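Local coordinates for NAD nucleotidase (Haemophilus influenzae, PDB 3ZTV), which degrades NAD to adenosine and nicotinamide riboside in the periplasm, acting as a zinc-dependent pyrophosphatase and 5'-nucleotidase, at residues 29-34 with 38-43; 235-238 with 242-245; 301-304 with 308-311; 204-209 with 229-234. One frame throughout, in Å; residues are numbered along the deposited sequence.

Contact 1: 29-34 with 38-43; sequences ETRINL and QTKVDI
T30 and V41 form one hydrogen-bonded pair of an antiparallel beta hairpin: T30 N to V41 O measures 2.9 Å and V41 N to T30 O 3.0 Å. I32 and T39 make another, and the strand axes run at 140°. The tight part lies on the face of T30, I32, T39 and V41, the last three buried. There T30 CG2 touches V41 CG2 and also I43 CD1, each at 3.7 Å, while I32 CD1 meets V41 CG1 at 3.8 Å; the chi1 of 58° in I32 turns CG1 across toward strand 38-43. On the looser face E29, R31 and Q38 are exposed to solvent. R31 and K40 run side by side there, like charges close together, with R31 NH2 4.1 Å from K40 NZ. E29 OE2 joins K40 NZ by a long salt bridge of 3.9 Å and a shared water, probably easing the repulsion; E29 OE1 and D42 pair with K299. R31 NH1 donates to Q38 OE1 at 3.2 Å, in the guanidinium plane although the guanidinium and the Q38 amide stand 76° apart. L34 packs on helix 314-325, and K40, in cation-pi contact with W309, borders strands 301-303 and 309-311.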
loop_
_atom_site.group_PDB
_atom_site.type_symbol
_atom_site.label_atom_id
_atom_site.label_comp_id
_atom_site.label_asym_id
_atom_site.label_seq_id
_atom_site.Cartn_x
_atom_site.Cartn_y
_atom_site.Cartn_z
ATOM N N GLU A 29 37.345 -13.251 -11.102
ATOM C CA GLU A 29 37.400 -14.259 -12.146
ATOM C C GLU A 29 36.009 -14.726 -12.574
ATOM O O GLU A 29 35.086 -14.807 -11.753
ATOM C CB GLU A 29 38.229 -15.441 -11.652
ATOM C CG GLU A 29 38.548 -16.487 -12.695
ATOM C CD GLU A 29 39.472 -17.553 -12.143
ATOM O OE1 GLU A 29 40.699 -17.331 -12.131
ATOM O OE2 GLU A 29 38.960 -18.600 -11.697
ATOM N N THR A 30 35.857 -15.013 -13.864
ATOM C CA THR A 30 34.658 -15.664 -14.366
ATOM C C THR A 30 35.056 -16.617 -15.499
ATOM O O THR A 30 36.211 -16.627 -15.926
ATOM C CB THR A 30 33.608 -14.635 -14.852
ATOM O OG1 THR A 30 32.322 -15.260 -14.939
ATOM C CG2 THR A 30 33.988 -14.079 -16.215
ATOM N N ARG A 31 34.110 -17.413 -15.978
ATOM C CA ARG A 31 34.394 -18.330 -17.074
ATOM C C ARG A 31 33.508 -18.050 -18.278
ATOM O O ARG A 31 32.301 -17.827 -18.134
ATOM C CB ARG A 31 34.230 -19.777 -16.610
ATOM C CG ARG A 31 35.144 -20.151 -15.460
ATOM C CD ARG A 31 35.078 -21.635 -15.174
ATOM N NE ARG A 31 35.727 -21.971 -13.913
ATOM C CZ ARG A 31 35.897 -23.215 -13.478
ATOM N NH1 ARG A 31 35.473 -24.234 -14.210
ATOM N NH2 ARG A 31 36.496 -23.435 -12.316
ATOM N N ILE A 32 34.123 -18.043 -19.457
ATOM C CA ILE A 32 33.412 -17.822 -20.707
ATOM C C ILE A 32 33.744 -18.933 -21.693
ATOM O O ILE A 32 34.717 -19.672 -21.515
ATOM C CB ILE A 32 33.804 -16.471 -21.352
ATOM C CG1 ILE A 32 35.310 -16.412 -21.621
ATOM C CG2 ILE A 32 33.351 -15.299 -20.468
ATOM C CD1 ILE A 32 35.761 -15.142 -22.312
ATOM N N ASN A 33 32.921 -19.062 -22.727
ATOM C CA ASN A 33 33.248 -19.940 -23.836
ATOM C C ASN A 33 33.813 -19.121 -24.985
ATOM O O ASN A 33 33.077 -18.410 -25.678
ATOM C CB ASN A 33 32.030 -20.743 -24.283
ATOM C CG ASN A 33 32.420 -21.993 -25.049
ATOM O OD1 ASN A 33 32.633 -21.951 -26.258
ATOM N ND2 ASN A 33 32.536 -23.113 -24.340
ATOM N N LEU A 34 35.124 -19.228 -25.175
ATOM C CA LEU A 34 35.846 -18.415 -26.140
ATOM C C LEU A 34 36.493 -19.323 -27.175
ATOM O O LEU A 34 37.254 -20.232 -26.830
ATOM C CB LEU A 34 36.913 -17.583 -25.425
ATOM C CG LEU A 34 37.766 -16.603 -26.233
ATOM C CD1 LEU A 34 36.878 -15.602 -26.956
ATOM C CD2 LEU A 34 38.755 -15.888 -25.328
ATOM N N GLN A 38 36.075 -23.550 -22.713
ATOM C CA GLN A 38 35.876 -22.860 -21.443
ATOM C C GLN A 38 37.176 -22.202 -21.007
ATOM O O GLN A 38 38.234 -22.839 -20.970
ATOM C CB GLN A 38 35.360 -23.801 -20.356
ATOM C CG GLN A 38 35.290 -23.143 -18.985
ATOM C CD GLN A 38 34.122 -23.629 -18.154
ATOM O OE1 GLN A 38 34.302 -24.330 -17.155
ATOM N NE2 GLN A 38 32.913 -23.247 -18.554
ATOM N N THR A 39 37.083 -20.920 -20.679
ATOM C CA THR A 39 38.242 -20.075 -20.465
ATOM C C THR A 39 38.030 -19.229 -19.219
ATOM O O THR A 39 36.991 -18.568 -19.074
ATOM C CB THR A 39 38.464 -19.160 -21.689
ATOM O OG1 THR A 39 38.528 -19.963 -22.877
ATOM C CG2 THR A 39 39.738 -18.352 -21.555
ATOM N N LYS A 40 39.000 -19.260 -18.311
ATOM C CA LYS A 40 38.980 -18.389 -17.144
ATOM C C LYS A 40 39.551 -17.044 -17.541
ATOM O O LYS A 40 40.617 -16.970 -18.158
ATOM C CB LYS A 40 39.821 -18.973 -16.006
ATOM C CG LYS A 40 39.207 -20.153 -15.267
ATOM C CD LYS A 40 40.132 -20.633 -14.149
ATOM C CE LYS A 40 39.487 -21.733 -13.319
ATOM N NZ LYS A 40 40.398 -22.191 -12.231
ATOM N N VAL A 41 38.829 -15.983 -17.184
ATOM C CA VAL A 41 39.230 -14.610 -17.473
ATOM C C VAL A 41 38.931 -13.740 -16.256
ATOM O O VAL A 41 38.182 -14.154 -15.367
ATOM C CB VAL A 41 38.473 -14.042 -18.699
ATOM C CG1 VAL A 41 38.717 -14.916 -19.922
ATOM C CG2 VAL A 41 36.972 -13.909 -18.410
ATOM N N ASP A 42 39.536 -12.555 -16.206
ATOM C CA ASP A 42 39.209 -11.569 -15.184
ATOM C C ASP A 42 38.286 -10.504 -15.761
ATOM O O ASP A 42 38.491 -10.047 -16.895
ATOM C CB ASP A 42 40.476 -10.910 -14.640
ATOM C CG ASP A 42 41.331 -11.874 -13.840
ATOM O OD1 ASP A 42 40.755 -12.709 -13.113
ATOM O OD2 ASP A 42 42.570 -11.811 -13.962
ATOM N N ILE A 43 37.273 -10.121 -14.982
ATOM C CA ILE A 43 36.339 -9.063 -15.367
ATOM C C ILE A 43 36.173 -8.041 -14.257
ATOM O O ILE A 43 36.424 -8.317 -13.083
ATOM C CB ILE A 43 34.935 -9.612 -15.720
ATOM C CG1 ILE A 43 34.399 -10.533 -14.618
ATOM C CG2 ILE A 43 34.959 -10.338 -17.057
ATOM C CD1 ILE A 43 32.909 -10.849 -14.743
HETATM O O HOH W 1 40.185 -20.347 -10.201
HETATM O O HOH W 2 39.724 -20.115 -25.420
#

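Contact 2: 235-238 with 242-245; sequences ELRS and PVIY
V243 receives the side chains of L236 and R237 across a short connection between helix 234-238 and the short, irregular strand 243-244. No direct hydrogen bond joins the segments, and their summed buried surface is 157 Å², so the evidence is for modest packing. L236 contributes CB, 3.9 Å from V243 CG2, an apolar contact.

R237 can be followed outward. Its CB leads to CG, which lies 4.1 Å from both V243 CB and V243 CG2. The chain stays extended from CG to NE and crosses the valine side chain at about a right angle. NE then passes 3.9 Å from V243 CG1, CZ stays near that same methyl, and NH2 also lies 3.9 Å from V243 CG1. With CG1 anti to its own backbone N (chi1 176°), V243 presents this methyl to the arginine, which approaches it obliquely. At the tip, R237 NH2 lies 4.2 Å from Y245 C, again obliquely. NH2 also donates to a water in the guanidinium plane, which makes a weak bond to I244 O. The charged end is fixed further by salt bridges from NH2 to E246 and from NH1 to D234.

L236 also packs on P291 and V293 of strand 284-295. Strand 243-244 pairs with strand 230-232, where V243 rests on L230, and also receives the helix that follows it.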
loop_
_atom_site.group_PDB
_atom_site.type_symbol
_atom_site.label_atom_id
_atom_site.label_comp_id
_atom_site.label_asym_id
_atom_site.label_seq_id
_atom_site.Cartn_x
_atom_site.Cartn_y
_atom_site.Cartn_z
ATOM N N GLU A 235 25.963 -11.338 -28.895
ATOM C CA GLU A 235 27.402 -11.402 -28.627
ATOM C C GLU A 235 27.693 -12.039 -27.267
ATOM O O GLU A 235 28.509 -12.952 -27.157
ATOM C CB GLU A 235 28.042 -10.011 -28.681
ATOM C CG GLU A 235 28.435 -9.521 -30.073
ATOM C CD GLU A 235 29.325 -8.282 -30.024
ATOM O OE1 GLU A 235 29.486 -7.699 -28.925
ATOM O OE2 GLU A 235 29.877 -7.883 -31.076
ATOM N N LEU A 236 27.024 -11.566 -26.224
ATOM C CA LEU A 236 27.295 -12.093 -24.890
ATOM C C LEU A 236 26.775 -13.523 -24.728
ATOM O O LEU A 236 27.387 -14.340 -24.027
ATOM C CB LEU A 236 26.722 -11.157 -23.824
ATOM C CG LEU A 236 27.277 -9.727 -23.869
ATOM C CD1 LEU A 236 26.758 -8.936 -22.665
ATOM C CD2 LEU A 236 28.810 -9.692 -23.906
ATOM N N ARG A 237 25.673 -13.846 -25.403
ATOM C CA ARG A 237 25.189 -15.225 -25.414
ATOM C C ARG A 237 26.215 -16.164 -26.053
ATOM O O ARG A 237 26.373 -17.304 -25.608
ATOM C CB ARG A 237 23.854 -15.337 -26.152
ATOM C CG ARG A 237 22.718 -14.651 -25.440
ATOM C CD ARG A 237 21.405 -14.754 -26.215
ATOM N NE ARG A 237 20.408 -13.940 -25.533
ATOM C CZ ARG A 237 19.953 -12.772 -25.968
ATOM N NH1 ARG A 237 20.336 -12.277 -27.143
ATOM N NH2 ARG A 237 19.074 -12.111 -25.232
ATOM N N SER A 238 26.927 -15.683 -27.070
ATOM C CA SER A 238 27.894 -16.525 -27.782
ATOM C C SER A 238 29.074 -16.913 -26.889
ATOM O O SER A 238 29.748 -17.917 -27.139
ATOM C CB SER A 238 28.396 -15.832 -29.055
ATOM O OG SER A 238 29.375 -14.841 -28.776
ATOM N N PRO A 242 25.927 -15.450 -18.503
ATOM C CA PRO A 242 24.597 -15.778 -17.974
ATOM C C PRO A 242 23.533 -14.718 -18.297
ATOM O O PRO A 242 22.944 -14.066 -17.414
ATOM C CB PRO A 242 24.847 -15.895 -16.469
ATOM C CG PRO A 242 25.977 -14.961 -16.220
ATOM C CD PRO A 242 26.869 -15.065 -17.437
ATOM N N VAL A 243 23.269 -14.566 -19.588
ATOM C CA VAL A 243 22.314 -13.572 -20.062
ATOM C C VAL A 243 20.891 -13.975 -19.698
ATOM O O VAL A 243 20.439 -15.070 -20.043
ATOM C CB VAL A 243 22.427 -13.383 -21.579
ATOM C CG1 VAL A 243 21.364 -12.406 -22.061
ATOM C CG2 VAL A 243 23.818 -12.895 -21.947
ATOM N N ILE A 244 20.184 -13.089 -19.002
ATOM C CA ILE A 244 18.826 -13.375 -18.551
ATOM C C ILE A 244 17.781 -12.763 -19.486
ATOM O O ILE A 244 16.794 -13.407 -19.834
ATOM C CB ILE A 244 18.592 -12.867 -17.110
ATOM C CG1 ILE A 244 19.650 -13.432 -16.160
ATOM C CG2 ILE A 244 17.190 -13.236 -16.622
ATOM C CD1 ILE A 244 19.725 -14.954 -16.135
ATOM N N TYR A 245 18.013 -11.517 -19.887
ATOM C CA TYR A 245 17.099 -10.763 -20.736
ATOM C C TYR A 245 17.898 -9.995 -21.771
ATOM O O TYR A 245 19.095 -9.772 -21.590
ATOM C CB TYR A 245 16.341 -9.742 -19.893
ATOM C CG TYR A 245 15.362 -10.313 -18.900
ATOM C CD1 TYR A 245 14.322 -11.133 -19.314
ATOM C CD2 TYR A 245 15.439 -9.983 -17.553
ATOM C CE1 TYR A 245 13.406 -11.638 -18.413
ATOM C CE2 TYR A 245 14.522 -10.482 -16.637
ATOM C CZ TYR A 245 13.512 -11.306 -17.069
ATOM O OH TYR A 245 12.601 -11.798 -16.155
HETATM O O HOH W 3 17.867 -13.639 -23.099
#

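Contact 3: 301-304 with 308-311; sequences QVKN and KWAE
Q301 and E311 face each other at one end of a short antiparallel hairpin, K303 and W309 at the other, with V302 and A310 as the hydrogen-bonded pair between them. Backbone bonding defines the register: V302 N to A310 O is 3.0 Å, and A310 N to V302 O is 2.9 Å. The strand axes make an angle of 141°.

Beyond the strand pair, N304 N donates to K308 O at 2.8 Å, and its side chain returns the grip, since N304 OD1 accepts from K308 N at 3.0 Å. That donor stands 49° out of the carbonyl plane. N304 CG sits between the backbone N and the carbonyl carbon (chi1 68°), which keeps OD1 over the turn, where it also takes the N-H of E306.

Among side-chain polar contacts, Q301 NE2 donates to E311 OE2 at 3.0 Å. The acceptor lies in the amide plane, yet the donor approaches from above the carboxylate plane. E311 OE1 is engaged by R317 and by L300 N.

Aromatic packing occupies the same face of the hairpin. K303 CB sits 4.0 Å from the centroid of the six-membered ring of W309, a CH-pi contact over the ring face, while Q301 O approaches the ring edge.

Strand 37-43 adjoins the hairpin: Q301 bonds to K40 through the backbone, V302 touches T39, and W309 packs on Q38.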
loop_
_atom_site.group_PDB
_atom_site.type_symbol
_atom_site.label_atom_id
_atom_site.label_comp_id
_atom_site.label_asym_id
_atom_site.label_seq_id
_atom_site.Cartn_x
_atom_site.Cartn_y
_atom_site.Cartn_z
ATOM N N GLN A 301 42.937 -18.506 -19.525
ATOM C CA GLN A 301 43.346 -19.847 -19.109
ATOM C C GLN A 301 42.351 -20.919 -19.534
ATOM O O GLN A 301 41.141 -20.748 -19.403
ATOM C CB GLN A 301 43.553 -19.897 -17.595
ATOM C CG GLN A 301 44.665 -18.995 -17.101
ATOM C CD GLN A 301 44.772 -18.978 -15.594
ATOM O OE1 GLN A 301 44.080 -19.725 -14.902
ATOM N NE2 GLN A 301 45.637 -18.117 -15.076
ATOM N N VAL A 302 42.874 -22.023 -20.059
ATOM C CA VAL A 302 42.057 -23.178 -20.402
ATOM C C VAL A 302 42.609 -24.416 -19.690
ATOM O O VAL A 302 43.793 -24.466 -19.347
ATOM C CB VAL A 302 42.011 -23.410 -21.927
ATOM C CG1 VAL A 302 41.469 -22.166 -22.638
ATOM C CG2 VAL A 302 43.392 -23.773 -22.454
ATOM N N LYS A 303 41.749 -25.396 -19.445
ATOM C CA LYS A 303 42.138 -26.596 -18.702
ATOM C C LYS A 303 42.848 -27.587 -19.615
ATOM O O LYS A 303 42.320 -27.957 -20.664
ATOM C CB LYS A 303 40.897 -27.245 -18.080
ATOM C CG LYS A 303 41.164 -28.392 -17.117
ATOM C CD LYS A 303 39.846 -28.940 -16.581
ATOM C CE LYS A 303 40.044 -30.092 -15.604
ATOM N NZ LYS A 303 40.296 -29.622 -14.214
ATOM N N ASN A 304 44.048 -28.012 -19.227
ATOM C CA ASN A 304 44.798 -28.959 -20.050
ATOM C C ASN A 304 44.459 -30.413 -19.725
ATOM O O ASN A 304 43.586 -30.682 -18.898
ATOM C CB ASN A 304 46.313 -28.688 -20.008
ATOM C CG ASN A 304 46.936 -28.962 -18.649
ATOM O OD1 ASN A 304 46.408 -29.728 -17.846
ATOM N ND2 ASN A 304 48.080 -28.339 -18.397
ATOM N N LYS A 308 44.889 -29.088 -15.366
ATOM C CA LYS A 308 45.397 -27.820 -14.852
ATOM C C LYS A 308 45.027 -26.637 -15.745
ATOM O O LYS A 308 45.101 -26.718 -16.968
ATOM C CB LYS A 308 46.916 -27.887 -14.670
ATOM C CG LYS A 308 47.367 -28.851 -13.583
ATOM C CD LYS A 308 48.876 -28.817 -13.405
ATOM C CE LYS A 308 49.398 -27.391 -13.304
ATOM N NZ LYS A 308 48.782 -26.625 -12.186
ATOM N N TRP A 309 44.628 -25.536 -15.121
ATOM C CA TRP A 309 44.323 -24.314 -15.851
ATOM C C TRP A 309 45.609 -23.585 -16.223
ATOM O O TRP A 309 46.403 -23.231 -15.354
ATOM C CB TRP A 309 43.388 -23.431 -15.020
ATOM C CG TRP A 309 42.021 -24.045 -14.897
ATOM C CD1 TRP A 309 41.598 -24.931 -13.946
ATOM C CD2 TRP A 309 40.914 -23.846 -15.781
ATOM N NE1 TRP A 309 40.288 -25.283 -14.179
ATOM C CE2 TRP A 309 39.847 -24.632 -15.301
ATOM C CE3 TRP A 309 40.720 -23.076 -16.932
ATOM C CZ2 TRP A 309 38.604 -24.668 -15.934
ATOM C CZ3 TRP A 309 39.490 -23.114 -17.557
ATOM C CH2 TRP A 309 38.445 -23.901 -17.055
ATOM N N ALA A 310 45.822 -23.382 -17.518
ATOM C CA ALA A 310 47.067 -22.794 -18.009
ATOM C C ALA A 310 46.807 -21.675 -19.016
ATOM O O ALA A 310 45.849 -21.733 -19.786
ATOM C CB ALA A 310 47.962 -23.875 -18.628
ATOM N N GLU A 311 47.677 -20.672 -19.024
ATOM C CA GLU A 311 47.556 -19.558 -19.962
ATOM C C GLU A 311 47.766 -19.968 -21.412
ATOM O O GLU A 311 48.713 -20.696 -21.729
ATOM C CB GLU A 311 48.553 -18.461 -19.607
ATOM C CG GLU A 311 48.264 -17.781 -18.286
ATOM C CD GLU A 311 47.114 -16.782 -18.357
ATOM O OE1 GLU A 311 46.653 -16.447 -19.475
ATOM O OE2 GLU A 311 46.665 -16.323 -17.285
#

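Contact 4: 204-209 with 229-234; sequences AGSEKN and YLYGND
S206, in the first turn of helix 206-215, meets Y229 and Y231 on the chain that leaves a beta-alpha-beta unit of the calcineurin-like phosphoesterase domain. Strand 198-203, helix 206-215 and the parallel strand 221-224 make up that unit, and strand 230-232 comes next in the chain. The contact is small, burying 111 Å² in all, and depends on one serine side chain.

Its hydrogen bonding centres on S206 OG, which is 2.8 Å from Y231 OH; either hydroxyl could be the donor. The serine oxygen lies at the edge of the tyrosine ring, close to its plane. S206 OG is also bonded to S227 OG and weakly to E263 OE1, so this buried hydroxyl is held by several polar partners.

Van der Waals packing comes from Y229. Its CD2 lies 3.7 Å from S206 CB, and CE2 is equally distant, so the CD2-CE2 bond lies against that carbon. Y231 touches V261, M262 and E263 of strand 258-263, in the same mixed sheet as strands 198-203 and 221-224.

S206 directly follows the N-cap G205, whose O accepts from N209 N at 2.9 Å. The zinc-binding residue D20 is about 9 Å from S206, side chain to side chain, near but not touching. With S206 OG anti to the carbonyl carbon (chi1 -75°), it lies 3.5 Å from Y229 CD2, oblique to that ring.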
loop_
_atom_site.group_PDB
_atom_site.type_symbol
_atom_site.label_atom_id
_atom_site.label_comp_id
_atom_site.label_asym_id
_atom_site.label_seq_id
_atom_site.Cartn_x
_atom_site.Cartn_y
_atom_site.Cartn_z
ATOM N N ALA A 204 14.430 -1.851 -6.745
ATOM C CA ALA A 204 13.333 -2.769 -6.416
ATOM C C ALA A 204 13.529 -4.181 -6.961
ATOM O O ALA A 204 12.794 -5.090 -6.564
ATOM C CB ALA A 204 11.988 -2.213 -6.900
ATOM N N GLY A 205 14.513 -4.362 -7.840
ATOM C CA GLY A 205 14.727 -5.632 -8.516
ATOM C C GLY A 205 13.983 -5.738 -9.847
ATOM O O GLY A 205 12.958 -5.064 -10.065
ATOM N N SER A 206 14.476 -6.595 -10.736
ATOM C CA SER A 206 13.853 -6.739 -12.052
ATOM C C SER A 206 12.368 -7.095 -11.984
ATOM O O SER A 206 11.567 -6.521 -12.721
ATOM C CB SER A 206 14.616 -7.756 -12.906
ATOM O OG SER A 206 15.827 -7.205 -13.391
ATOM N N GLU A 207 11.986 -8.008 -11.100
ATOM C CA GLU A 207 10.604 -8.472 -11.087
ATOM C C GLU A 207 9.660 -7.317 -10.774
ATOM O O GLU A 207 8.674 -7.098 -11.483
ATOM C CB GLU A 207 10.414 -9.613 -10.082
ATOM C CG GLU A 207 8.989 -10.164 -10.033
ATOM C CD GLU A 207 8.817 -11.270 -9.005
ATOM O OE1 GLU A 207 9.202 -11.069 -7.830
ATOM O OE2 GLU A 207 8.290 -12.341 -9.377
ATOM N N LYS A 208 9.966 -6.564 -9.721
ATOM C CA LYS A 208 9.112 -5.456 -9.309
ATOM C C LYS A 208 9.164 -4.316 -10.326
ATOM O O LYS A 208 8.142 -3.696 -10.610
ATOM C CB LYS A 208 9.492 -4.971 -7.904
ATOM C CG LYS A 208 8.695 -3.761 -7.427
ATOM C CD LYS A 208 7.201 -4.044 -7.249
ATOM C CE LYS A 208 6.949 -5.100 -6.200
ATOM N NZ LYS A 208 5.488 -5.235 -5.920
ATOM N N ASN A 209 10.333 -4.050 -10.899
ATOM C CA ASN A 209 10.452 -3.004 -11.916
ATOM C C ASN A 209 9.680 -3.332 -13.208
ATOM O O ASN A 209 9.128 -2.429 -13.853
ATOM C CB ASN A 209 11.919 -2.682 -12.228
ATOM C CG ASN A 209 12.600 -1.924 -11.108
ATOM O OD1 ASN A 209 11.931 -1.389 -10.210
ATOM N ND2 ASN A 209 13.925 -1.846 -11.172
ATOM N N TYR A 229 20.953 -9.347 -12.517
ATOM C CA TYR A 229 20.793 -9.984 -13.830
ATOM C C TYR A 229 21.650 -9.335 -14.902
ATOM O O TYR A 229 21.673 -8.098 -15.040
ATOM C CB TYR A 229 19.343 -9.906 -14.303
ATOM C CG TYR A 229 18.336 -10.724 -13.528
ATOM C CD1 TYR A 229 18.724 -11.745 -12.668
ATOM C CD2 TYR A 229 16.976 -10.473 -13.674
ATOM C CE1 TYR A 229 17.772 -12.492 -11.974
ATOM C CE2 TYR A 229 16.026 -11.215 -12.997
ATOM C CZ TYR A 229 16.427 -12.213 -12.143
ATOM O OH TYR A 229 15.475 -12.942 -11.458
ATOM N N LEU A 230 22.327 -10.180 -15.684
ATOM C CA LEU A 230 22.971 -9.722 -16.916
ATOM C C LEU A 230 21.894 -9.554 -17.995
ATOM O O LEU A 230 21.264 -10.533 -18.417
ATOM C CB LEU A 230 24.047 -10.716 -17.388
ATOM C CG LEU A 230 24.749 -10.383 -18.710
ATOM C CD1 LEU A 230 25.474 -9.042 -18.681
ATOM C CD2 LEU A 230 25.718 -11.498 -19.113
ATOM N N TYR A 231 21.666 -8.313 -18.417
ATOM C CA TYR A 231 20.841 -8.043 -19.598
ATOM C C TYR A 231 21.858 -7.951 -20.730
ATOM O O TYR A 231 22.792 -7.158 -20.679
ATOM C CB TYR A 231 20.068 -6.722 -19.455
ATOM C CG TYR A 231 18.833 -6.711 -18.555
ATOM C CD1 TYR A 231 18.908 -7.115 -17.224
ATOM C CD2 TYR A 231 17.602 -6.270 -19.036
ATOM C CE1 TYR A 231 17.801 -7.070 -16.394
ATOM C CE2 TYR A 231 16.487 -6.214 -18.209
ATOM C CZ TYR A 231 16.593 -6.625 -16.898
ATOM O OH TYR A 231 15.475 -6.557 -16.091
ATOM N N GLY A 232 21.665 -8.767 -21.761
ATOM C CA GLY A 232 22.690 -8.922 -22.776
ATOM C C GLY A 232 22.183 -8.920 -24.208
ATOM O O GLY A 232 21.175 -8.283 -24.546
ATOM N N ASN A 233 22.903 -9.646 -25.061
ATOM C CA ASN A 233 22.621 -9.686 -26.491
ATOM C C ASN A 233 23.290 -10.914 -27.080
ATOM O O ASN A 233 23.889 -11.714 -26.359
ATOM C CB ASN A 233 23.135 -8.416 -27.166
ATOM C CG ASN A 233 24.623 -8.184 -26.925
ATOM O OD1 ASN A 233 25.395 -9.129 -26.726
ATOM N ND2 ASN A 233 25.034 -6.927 -26.965
ATOM N N ASP A 234 23.169 -11.076 -28.392
ATOM C CA ASP A 234 23.709 -12.264 -29.047
ATOM C C ASP A 234 25.213 -12.435 -28.858
ATOM O O ASP A 234 25.683 -13.556 -28.691
ATOM C CB ASP A 234 23.333 -12.291 -30.532
ATOM C CG ASP A 234 21.856 -12.557 -30.748
ATOM O OD1 ASP A 234 21.203 -13.103 -29.828
ATOM O OD2 ASP A 234 21.351 -12.216 -31.837
#

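From the N terminus, contact 1 closes first, pairing strands 28-34 and 37-43 across a short turn. Contact 4 spans the longest loop, 19 residues that include most of helix 206-215 and strand 221-224. Contact 2 follows directly, since strand 230-232 runs into helix 234-238, and contact 3, the last of the four, closes a second hairpin. All four are in series along the chain; none nests within or crosses another. In space they form two touching pairs. Contacts 2 and 4 meet through backbone bonds from I244 N to L230 O and from G232 N to Y245 O, while R31 of contact 1 packs on W309 of contact 3, tying sequence-distant hairpins together.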